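Long-range contact in heme peroxidase (Bacteroides thetaiotaomicron, PDB 2GVK), which probably uses a bound heme to oxidise dyes and other substrates with hydrogen peroxide, as a dye-decolorizing (DyP-type) peroxidase: residues A[158-172]-A[239-251]. Sequence-based numbering, arbitrary orientation.
Sequences DGTENPAVDENPYHF and GDDLKIVRANMPF. With EDO (1,2-ethanediol), chain K; EDO (1,2-ethanediol), chain H.
The Lys-243 chain passes over one face of the Phe-172 ring, nearer its border, while His-171 CD2 sits above the middle of the other. Asp-241 O meets the ring edge, 3.3 Å from Phe-172 CE1. In one of two Glu-161 conformers, OE2 lies over a face of the Arg-246 guanidinium, a salt bridge of charges alone. Lys-243 runs extended past the phenyl ring, and its NZ reaches Glu-167 OE1 at 2.7 Å. The other oxygen, Glu-167 OE2, sits 2.7 Å from Asp-241 OD1, so one of the two acids probably holds a proton. Residues 245-251 form most of strand 245-253, outermost within this chain in the large antiparallel sheet of this ferredoxin-like DyP fold. Strand 258-267 pairs with one edge of it. Along the other edge, the Asn-162 amide stands in for a strand. Its CG lies beside the backbone N (chi1 -82°), which turns the amide to the Arg-246 backbone. OD1 accepts from Arg-246 N (2.9 Å), and ND2 donates almost straight (175°) to a lone pair of Arg-246 O. A leucine in place of Asn-162 would probably leave both backbone groups without these mates. Asn-248 ND2 donates to OD2 of one Asp-158 conformer.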
ATOM      1  N   ASP A 158      13.117 -19.691   4.677  1.00 16.53           N
ATOM      2  CA  ASP A 158      14.306 -19.609   5.483  0.60 16.99           C
ATOM      3  C   ASP A 158      14.212 -18.439   6.471  1.00 17.06           C
ATOM      4  O   ASP A 158      13.538 -17.430   6.191  1.00 16.80           O
ATOM      5  CB  ASP A 158      15.518 -19.417   4.594  0.60 17.21           C
ATOM      6  CG  ASP A 158      16.808 -19.456   5.368  0.60 19.47           C
ATOM      7  OD1 ASP A 158      17.115 -20.516   5.952  0.60 25.74           O
ATOM      8  OD2 ASP A 158      17.512 -18.431   5.399  0.60 23.18           O
ATOM      9  N   GLY A 159      14.852 -18.586   7.616  1.00 17.68           N
ATOM     10  CA  GLY A 159      14.936 -17.504   8.591  1.00 17.98           C
ATOM     11  C   GLY A 159      14.016 -17.646   9.797  1.00 17.96           C
ATOM     12  O   GLY A 159      14.091 -16.846  10.703  1.00 18.24           O
ATOM     13  N   THR A 160      13.136 -18.658   9.804  1.00 18.01           N
ATOM     14  CA  THR A 160      12.158 -18.809  10.912  1.00 17.93           C
ATOM     15  C   THR A 160      12.866 -19.048  12.264  1.00 17.80           C
ATOM     16  O   THR A 160      12.385 -18.614  13.308  1.00 18.09           O
ATOM     17  CB  THR A 160      11.167 -19.933  10.625  1.00 18.09           C
ATOM     18  OG1 THR A 160      10.316 -19.541   9.534  1.00 19.26           O
ATOM     19  CG2 THR A 160      10.306 -20.224  11.844  1.00 17.97           C
ATOM     20  N   GLU A 161      14.063 -19.646  12.204  1.00 17.53           N
ATOM     21  CA  GLU A 161      14.858 -19.963  13.380  0.60 17.64           C
ATOM     22  C   GLU A 161      15.592 -18.729  13.970  1.00 17.28           C
ATOM     23  O   GLU A 161      16.155 -18.783  15.063  1.00 17.27           O
ATOM     24  CB  GLU A 161      15.874 -21.050  13.014  0.60 17.97           C
ATOM     25  CG  GLU A 161      17.201 -20.528  12.320  0.60 19.14           C
ATOM     26  CD  GLU A 161      17.014 -19.951  10.881  0.60 20.68           C
ATOM     27  OE1 GLU A 161      15.960 -20.189  10.232  0.60 19.77           O
ATOM     28  OE2 GLU A 161      17.959 -19.282  10.397  0.60 22.96           O
ATOM     29  N   ASN A 162      15.609 -17.631  13.222  1.00 16.49           N
ATOM     30  CA  ASN A 162      16.260 -16.406  13.722  1.00 16.06           C
ATOM     31  C   ASN A 162      15.602 -15.983  15.028  1.00 15.78           C
ATOM     32  O   ASN A 162      14.383 -16.025  15.148  1.00 15.94           O
ATOM     33  CB  ASN A 162      16.156 -15.278  12.721  1.00 16.18           C
ATOM     34  CG  ASN A 162      17.227 -15.353  11.623  1.00 16.44           C
ATOM     35  OD1 ASN A 162      18.299 -15.899  11.821  1.00 16.45           O
ATOM     36  ND2 ASN A 162      16.944 -14.757  10.503  1.00 17.68           N
ATOM     37  N   PRO A 163      16.403 -15.561  16.003  1.00 15.23           N
ATOM     38  CA  PRO A 163      15.812 -15.140  17.278  1.00 15.03           C
ATOM     39  C   PRO A 163      14.822 -13.986  17.111  1.00 14.72           C
ATOM     40  O   PRO A 163      15.145 -12.949  16.500  1.00 15.00           O
ATOM     41  CB  PRO A 163      17.043 -14.717  18.129  1.00 14.89           C
ATOM     42  CG  PRO A 163      18.156 -14.515  17.146  1.00 16.11           C
ATOM     43  CD  PRO A 163      17.879 -15.444  15.994  1.00 15.29           C
ATOM     44  N   ALA A 164      13.624 -14.181  17.630  1.00 14.12           N
ATOM     45  CA  ALA A 164      12.556 -13.216  17.504  1.00 13.84           C
ATOM     46  C   ALA A 164      11.412 -13.658  18.375  1.00 13.52           C
ATOM     47  O   ALA A 164      11.384 -14.780  18.822  1.00 13.11           O
ATOM     48  CB  ALA A 164      12.093 -13.116  16.040  1.00 13.98           C
ATOM     49  N   VAL A 165      10.465 -12.735  18.614  1.00 13.43           N
ATOM     50  CA  VAL A 165       9.181 -13.006  19.352  1.00 13.61           C
ATOM     51  C   VAL A 165       9.405 -13.165  20.868  1.00 13.88           C
ATOM     52  O   VAL A 165       8.928 -12.347  21.654  1.00 13.83           O
ATOM     53  CB  VAL A 165       8.403 -14.226  18.770  1.00 13.45           C
ATOM     54  CG1 VAL A 165       7.156 -14.495  19.572  1.00 14.56           C
ATOM     55  CG2 VAL A 165       8.051 -13.977  17.283  1.00 12.87           C
ATOM     56  N   ASP A 166      10.072 -14.239  21.272  1.00 14.08           N
ATOM     57  CA  ASP A 166      10.378 -14.442  22.691  1.00 14.65           C
ATOM     58  C   ASP A 166      11.872 -14.369  22.978  1.00 14.90           C
ATOM     59  O   ASP A 166      12.329 -14.736  24.070  1.00 15.00           O
ATOM     60  CB  ASP A 166       9.785 -15.760  23.193  1.00 14.77           C
ATOM     61  CG  ASP A 166      10.311 -16.972  22.456  1.00 16.66           C
ATOM     62  OD1 ASP A 166      11.130 -16.836  21.516  1.00 18.74           O
ATOM     63  OD2 ASP A 166       9.891 -18.088  22.833  1.00 24.03           O
ATOM     64  N   GLU A 167      12.617 -13.865  22.011  1.00 15.52           N
ATOM     65  CA  GLU A 167      14.019 -13.586  22.166  1.00 16.60           C
ATOM     66  C   GLU A 167      14.371 -12.317  21.396  1.00 16.92           C
ATOM     67  O   GLU A 167      13.760 -12.011  20.381  1.00 16.71           O
ATOM     68  CB  GLU A 167      14.855 -14.748  21.662  1.00 17.15           C
ATOM     69  CG  GLU A 167      14.882 -15.934  22.616  1.00 21.10           C
ATOM     70  CD  GLU A 167      15.870 -16.996  22.195  1.00 26.09           C
ATOM     71  OE1 GLU A 167      15.872 -17.370  20.977  1.00 28.15           O
ATOM     72  OE2 GLU A 167      16.640 -17.480  23.088  1.00 27.06           O
ATOM     73  N   ASN A 168      15.412 -11.639  21.847  1.00 17.53           N
ATOM     74  CA  ASN A 168      15.853 -10.394  21.237  1.00 17.89           C
ATOM     75  C   ASN A 168      17.014 -10.645  20.303  1.00 17.48           C
ATOM     76  O   ASN A 168      18.077 -11.047  20.743  1.00 17.24           O
ATOM     77  CB  ASN A 168      16.264  -9.417  22.341  1.00 18.52           C
ATOM     78  CG  ASN A 168      16.956  -8.190  21.819  1.00 22.11           C
ATOM     79  OD1 ASN A 168      16.853  -7.839  20.648  1.00 25.11           O
ATOM     80  ND2 ASN A 168      17.625  -7.490  22.713  1.00 30.51           N
ATOM     81  N   PRO A 169      16.820 -10.395  19.012  1.00 17.30           N
ATOM     82  CA  PRO A 169      17.898 -10.713  18.063  1.00 17.48           C
ATOM     83  C   PRO A 169      19.191  -9.943  18.326  1.00 17.48           C
ATOM     84  O   PRO A 169      20.261 -10.453  18.042  1.00 17.08           O
ATOM     85  CB  PRO A 169      17.308 -10.336  16.711  1.00 17.91           C
ATOM     86  CG  PRO A 169      16.165  -9.415  17.026  1.00 17.55           C
ATOM     87  CD  PRO A 169      15.650  -9.805  18.344  1.00 17.22           C
ATOM     88  N   TYR A 170      19.096  -8.744  18.894  1.00 18.01           N
ATOM     89  CA  TYR A 170      20.328  -7.970  19.235  1.00 18.36           C
ATOM     90  C   TYR A 170      21.209  -8.685  20.247  1.00 17.81           C
ATOM     91  O   TYR A 170      22.430  -8.556  20.218  1.00 17.93           O
ATOM     92  CB  TYR A 170      19.979  -6.575  19.740  1.00 18.89           C
ATOM     93  CG  TYR A 170      19.459  -5.705  18.672  1.00 21.76           C
ATOM     94  CD1 TYR A 170      20.316  -5.115  17.758  1.00 24.58           C
ATOM     95  CD2 TYR A 170      18.096  -5.505  18.515  1.00 27.37           C
ATOM     96  CE1 TYR A 170      19.849  -4.347  16.747  1.00 28.07           C
ATOM     97  CE2 TYR A 170      17.611  -4.737  17.495  1.00 27.67           C
ATOM     98  CZ  TYR A 170      18.487  -4.146  16.617  1.00 28.98           C
ATOM     99  OH  TYR A 170      18.010  -3.351  15.588  1.00 29.77           O
ATOM    100  N   HIS A 171      20.596  -9.431  21.152  1.00 16.98           N
ATOM    101  CA  HIS A 171      21.335 -10.173  22.116  1.00 16.50           C
ATOM    102  C   HIS A 171      22.281 -11.175  21.443  1.00 15.61           C
ATOM    103  O   HIS A 171      23.353 -11.473  21.962  1.00 15.96           O
ATOM    104  CB  HIS A 171      20.384 -10.905  23.064  1.00 16.58           C
ATOM    105  CG  HIS A 171      21.061 -11.880  23.959  1.00 19.08           C
ATOM    106  ND1 HIS A 171      21.878 -11.494  25.005  1.00 24.31           N
ATOM    107  CD2 HIS A 171      21.058 -13.236  23.964  1.00 21.93           C
ATOM    108  CE1 HIS A 171      22.344 -12.570  25.613  1.00 23.43           C
ATOM    109  NE2 HIS A 171      21.867 -13.640  24.997  1.00 23.27           N
ATOM    110  N   PHE A 172      21.866 -11.693  20.303  1.00 14.50           N
ATOM    111  CA  PHE A 172      22.622 -12.731  19.603  1.00 14.00           C
ATOM    112  C   PHE A 172      23.507 -12.200  18.496  1.00 13.54           C
ATOM    113  O   PHE A 172      24.433 -12.879  18.067  1.00 13.73           O
ATOM    114  CB  PHE A 172      21.663 -13.769  19.020  1.00 13.79           C
ATOM    115  CG  PHE A 172      20.903 -14.512  20.052  1.00 14.72           C
ATOM    116  CD1 PHE A 172      21.483 -15.583  20.712  1.00 16.03           C
ATOM    117  CD2 PHE A 172      19.651 -14.078  20.451  1.00 15.32           C
ATOM    118  CE1 PHE A 172      20.804 -16.244  21.699  1.00 15.64           C
ATOM    119  CE2 PHE A 172      18.971 -14.729  21.448  1.00 15.75           C
ATOM    120  CZ  PHE A 172      19.530 -15.822  22.054  1.00 14.66           C
ATOM    121  N   GLY A 239      22.678 -25.356  19.513  1.00 25.12           N
ATOM    122  CA  GLY A 239      22.134 -25.624  20.834  1.00 25.07           C
ATOM    123  C   GLY A 239      22.656 -24.695  21.899  1.00 25.03           C
ATOM    124  O   GLY A 239      23.418 -23.774  21.611  1.00 25.10           O
ATOM    125  N   ASP A 240      22.231 -24.945  23.155  1.00 25.00           N
ATOM    126  CA  ASP A 240      22.642 -24.123  24.337  1.00 24.83           C
ATOM    127  C   ASP A 240      22.292 -22.634  24.179  1.00 23.78           C
ATOM    128  O   ASP A 240      22.944 -21.766  24.772  1.00 23.67           O
ATOM    129  CB  ASP A 240      24.150 -24.284  24.624  1.00 25.31           C
ATOM    130  CG  ASP A 240      24.504 -25.681  25.181  1.00 29.85           C
ATOM    131  OD1 ASP A 240      23.589 -26.568  25.246  1.00 35.15           O
ATOM    132  OD2 ASP A 240      25.699 -25.889  25.567  1.00 36.88           O
ATOM    133  N   ASP A 241      21.217 -22.357  23.429  1.00 22.70           N
ATOM    134  CA  ASP A 241      20.797 -20.998  23.148  1.00 21.76           C
ATOM    135  C   ASP A 241      21.967 -20.144  22.580  1.00 20.35           C
ATOM    136  O   ASP A 241      22.165 -18.992  22.969  1.00 20.93           O
ATOM    137  CB  ASP A 241      20.224 -20.351  24.389  1.00 22.16           C
ATOM    138  CG  ASP A 241      19.256 -19.213  24.063  1.00 24.73           C
ATOM    139  OD1 ASP A 241      18.612 -19.268  22.980  1.00 25.13           O
ATOM    140  OD2 ASP A 241      19.144 -18.259  24.890  1.00 26.95           O
ATOM    141  N   LEU A 242      22.763 -20.755  21.722  1.00 18.06           N
ATOM    142  CA  LEU A 242      23.773 -20.056  20.979  1.00 16.49           C
ATOM    143  C   LEU A 242      23.244 -19.882  19.556  1.00 15.04           C
ATOM    144  O   LEU A 242      22.970 -20.862  18.871  1.00 14.90           O
ATOM    145  CB  LEU A 242      25.050 -20.844  20.964  1.00 16.37           C
ATOM    146  CG  LEU A 242      25.714 -21.032  22.331  1.00 17.29           C
ATOM    147  CD1 LEU A 242      26.858 -21.986  22.215  1.00 18.68           C
ATOM    148  CD2 LEU A 242      26.175 -19.706  22.892  1.00 20.23           C
ATOM    149  N   LYS A 243      23.069 -18.640  19.143  1.00 14.09           N
ATOM    150  CA  LYS A 243      22.383 -18.337  17.895  1.00 13.31           C
ATOM    151  C   LYS A 243      23.003 -17.176  17.216  1.00 13.08           C
ATOM    152  O   LYS A 243      23.662 -16.343  17.858  1.00 12.94           O
ATOM    153  CB  LYS A 243      20.906 -18.009  18.171  1.00 13.11           C
ATOM    154  CG  LYS A 243      20.197 -19.062  18.950  1.00 15.22           C
ATOM    155  CD  LYS A 243      18.719 -18.788  19.081  1.00 17.25           C
ATOM    156  CE  LYS A 243      18.007 -19.955  19.780  1.00 18.87           C
ATOM    157  NZ  LYS A 243      16.562 -19.731  19.910  1.00 19.88           N
ATOM    158  N   ILE A 244      22.793 -17.103  15.904  1.00 13.09           N
ATOM    159  CA  ILE A 244      23.163 -15.953  15.130  1.00 13.15           C
ATOM    160  C   ILE A 244      21.926 -15.460  14.350  1.00 13.14           C
ATOM    161  O   ILE A 244      20.857 -16.075  14.409  1.00 12.81           O
ATOM    162  CB  ILE A 244      24.315 -16.271  14.158  1.00 13.41           C
ATOM    163  CG1 ILE A 244      23.827 -17.155  12.992  1.00 14.83           C
ATOM    164  CG2 ILE A 244      25.459 -16.933  14.915  1.00 13.82           C
ATOM    165  CD1 ILE A 244      24.902 -17.440  11.930  1.00 16.35           C
ATOM    166  N   VAL A 245      22.073 -14.325  13.681  1.00 13.34           N
ATOM    167  CA  VAL A 245      20.998 -13.762  12.864  1.00 13.92           C
ATOM    168  C   VAL A 245      21.412 -13.901  11.418  1.00 14.90           C
ATOM    169  O   VAL A 245      22.388 -13.318  11.000  1.00 14.20           O
ATOM    170  CB  VAL A 245      20.757 -12.291  13.200  1.00 13.72           C
ATOM    171  CG1 VAL A 245      19.744 -11.659  12.224  1.00 14.27           C
ATOM    172  CG2 VAL A 245      20.299 -12.156  14.635  1.00 14.94           C
ATOM    173  N   ARG A 246      20.655 -14.687  10.662  1.00 16.67           N
ATOM    174  CA  ARG A 246      21.092 -15.136   9.345  1.00 19.24           C
ATOM    175  C   ARG A 246      20.160 -14.619   8.255  1.00 21.19           C
ATOM    176  O   ARG A 246      18.943 -14.573   8.437  1.00 21.98           O
ATOM    177  CB  ARG A 246      21.164 -16.663   9.296  1.00 19.75           C
ATOM    178  CG  ARG A 246      22.102 -17.274  10.324  1.00 24.06           C
ATOM    179  CD  ARG A 246      22.281 -18.777  10.185  1.00 27.49           C
ATOM    180  NE  ARG A 246      21.375 -19.519  11.057  1.00 28.47           N
ATOM    181  CZ  ARG A 246      21.020 -20.782  10.863  1.00 31.52           C
ATOM    182  NH1 ARG A 246      21.494 -21.453   9.821  1.00 31.59           N
ATOM    183  NH2 ARG A 246      20.191 -21.377  11.708  1.00 34.47           N
ATOM    184  N   ALA A 247      20.727 -14.284   7.100  1.00 22.15           N
ATOM    185  CA  ALA A 247      20.017 -14.440   5.825  1.00 23.05           C
ATOM    186  C   ALA A 247      20.584 -15.553   4.944  1.00 23.47           C
ATOM    187  O   ALA A 247      21.753 -15.924   5.056  1.00 23.24           O
ATOM    188  CB  ALA A 247      19.978 -13.124   5.069  1.00 22.90           C
ATOM    189  N   ASN A 248      19.729 -16.092   4.082  1.00 23.64           N
ATOM    190  CA  ASN A 248      20.160 -16.857   2.925  1.00 23.62           C
ATOM    191  C   ASN A 248      19.504 -16.338   1.648  1.00 22.93           C
ATOM    192  O   ASN A 248      18.533 -16.929   1.152  1.00 23.57           O
ATOM    193  CB  ASN A 248      19.828 -18.335   3.114  1.00 23.86           C
ATOM    194  CG  ASN A 248      20.733 -19.011   4.130  1.00 27.75           C
ATOM    195  OD1 ASN A 248      21.788 -19.532   3.785  1.00 31.89           O
ATOM    196  ND2 ASN A 248      20.317 -19.009   5.384  1.00 28.85           N
HETATM  197  N   MSE A 249      20.039 -15.231   1.130  1.00 20.76           N
HETATM  198  CA  MSE A 249      19.377 -14.449   0.091  1.00 18.75           C
HETATM  199  C   MSE A 249      19.595 -15.089  -1.264  1.00 15.82           C
HETATM  200  O   MSE A 249      20.723 -15.364  -1.654  1.00 14.90           O
HETATM  201  CB  MSE A 249      19.926 -13.024   0.058  1.00 19.50           C
HETATM  202  CG  MSE A 249      19.632 -12.217   1.305  1.00 24.93           C
HETATM  203 SE   MSE A 249      17.765 -12.382   1.845  0.70 38.13          SE
HETATM  204  CE  MSE A 249      16.991 -11.196   0.589  1.00 25.85           C
ATOM    205  N   PRO A 250      18.504 -15.314  -1.983  1.00 13.74           N
ATOM    206  CA  PRO A 250      18.589 -15.836  -3.327  1.00 12.81           C
ATOM    207  C   PRO A 250      19.331 -14.896  -4.292  1.00 11.82           C
ATOM    208  O   PRO A 250      19.187 -13.688  -4.213  1.00 11.35           O
ATOM    209  CB  PRO A 250      17.113 -15.943  -3.757  1.00 13.00           C
ATOM    210  CG  PRO A 250      16.353 -15.997  -2.533  1.00 13.94           C
ATOM    211  CD  PRO A 250      17.110 -15.250  -1.505  1.00 13.55           C
ATOM    212  N   PHE A 251      20.114 -15.477  -5.191  1.00 11.23           N
ATOM    213  CA  PHE A 251      20.612 -14.760  -6.368  1.00 11.18           C
ATOM    214  C   PHE A 251      20.659 -15.734  -7.537  1.00 10.88           C
ATOM    215  O   PHE A 251      20.739 -16.962  -7.337  1.00 10.93           O
ATOM    216  CB  PHE A 251      21.973 -14.124  -6.119  1.00 11.32           C
ATOM    217  CG  PHE A 251      23.091 -15.106  -5.928  1.00 11.25           C
ATOM    218  CD1 PHE A 251      23.430 -15.555  -4.664  1.00 10.93           C
ATOM    219  CD2 PHE A 251      23.864 -15.495  -6.990  1.00 13.09           C
ATOM    220  CE1 PHE A 251      24.529 -16.423  -4.480  1.00 11.98           C
ATOM    221  CE2 PHE A 251      24.929 -16.360  -6.821  1.00 14.35           C
ATOM    222  CZ  PHE A 251      25.269 -16.805  -5.531  1.00 13.57           C
TER
HETATM  223  C1  EDO K 326      24.997 -16.018  22.587  1.00 40.76           C
HETATM  224  O1  EDO K 326      26.382 -16.115  23.000  1.00 39.52           O
HETATM  225  C2  EDO K 326      24.347 -14.786  23.199  1.00 42.18           C
HETATM  226  O2  EDO K 326      24.883 -13.601  22.597  1.00 41.72           O
HETATM  227  C1  EDO H 323      24.338 -21.659   7.154  1.00 38.43           C
HETATM  228  O1  EDO H 323      25.638 -21.448   6.528  1.00 41.46           O
HETATM  229  C2  EDO H 323      23.191 -21.444   6.136  1.00 36.19           C
HETATM  230  O2  EDO H 323      21.944 -21.091   6.840  1.00 31.34           O
HETATM  231  O   HOH W   1      16.845 -16.019   4.802  1.00 28.65           O
HETATM  232  O   HOH W   2      14.778 -19.028  17.666  1.00 24.99           O
HETATM  233  O   HOH W   3      19.642 -18.170  12.900  1.00 21.92           O
HETATM  234  O   HOH W   4      26.167 -15.145  18.698  1.00 19.15           O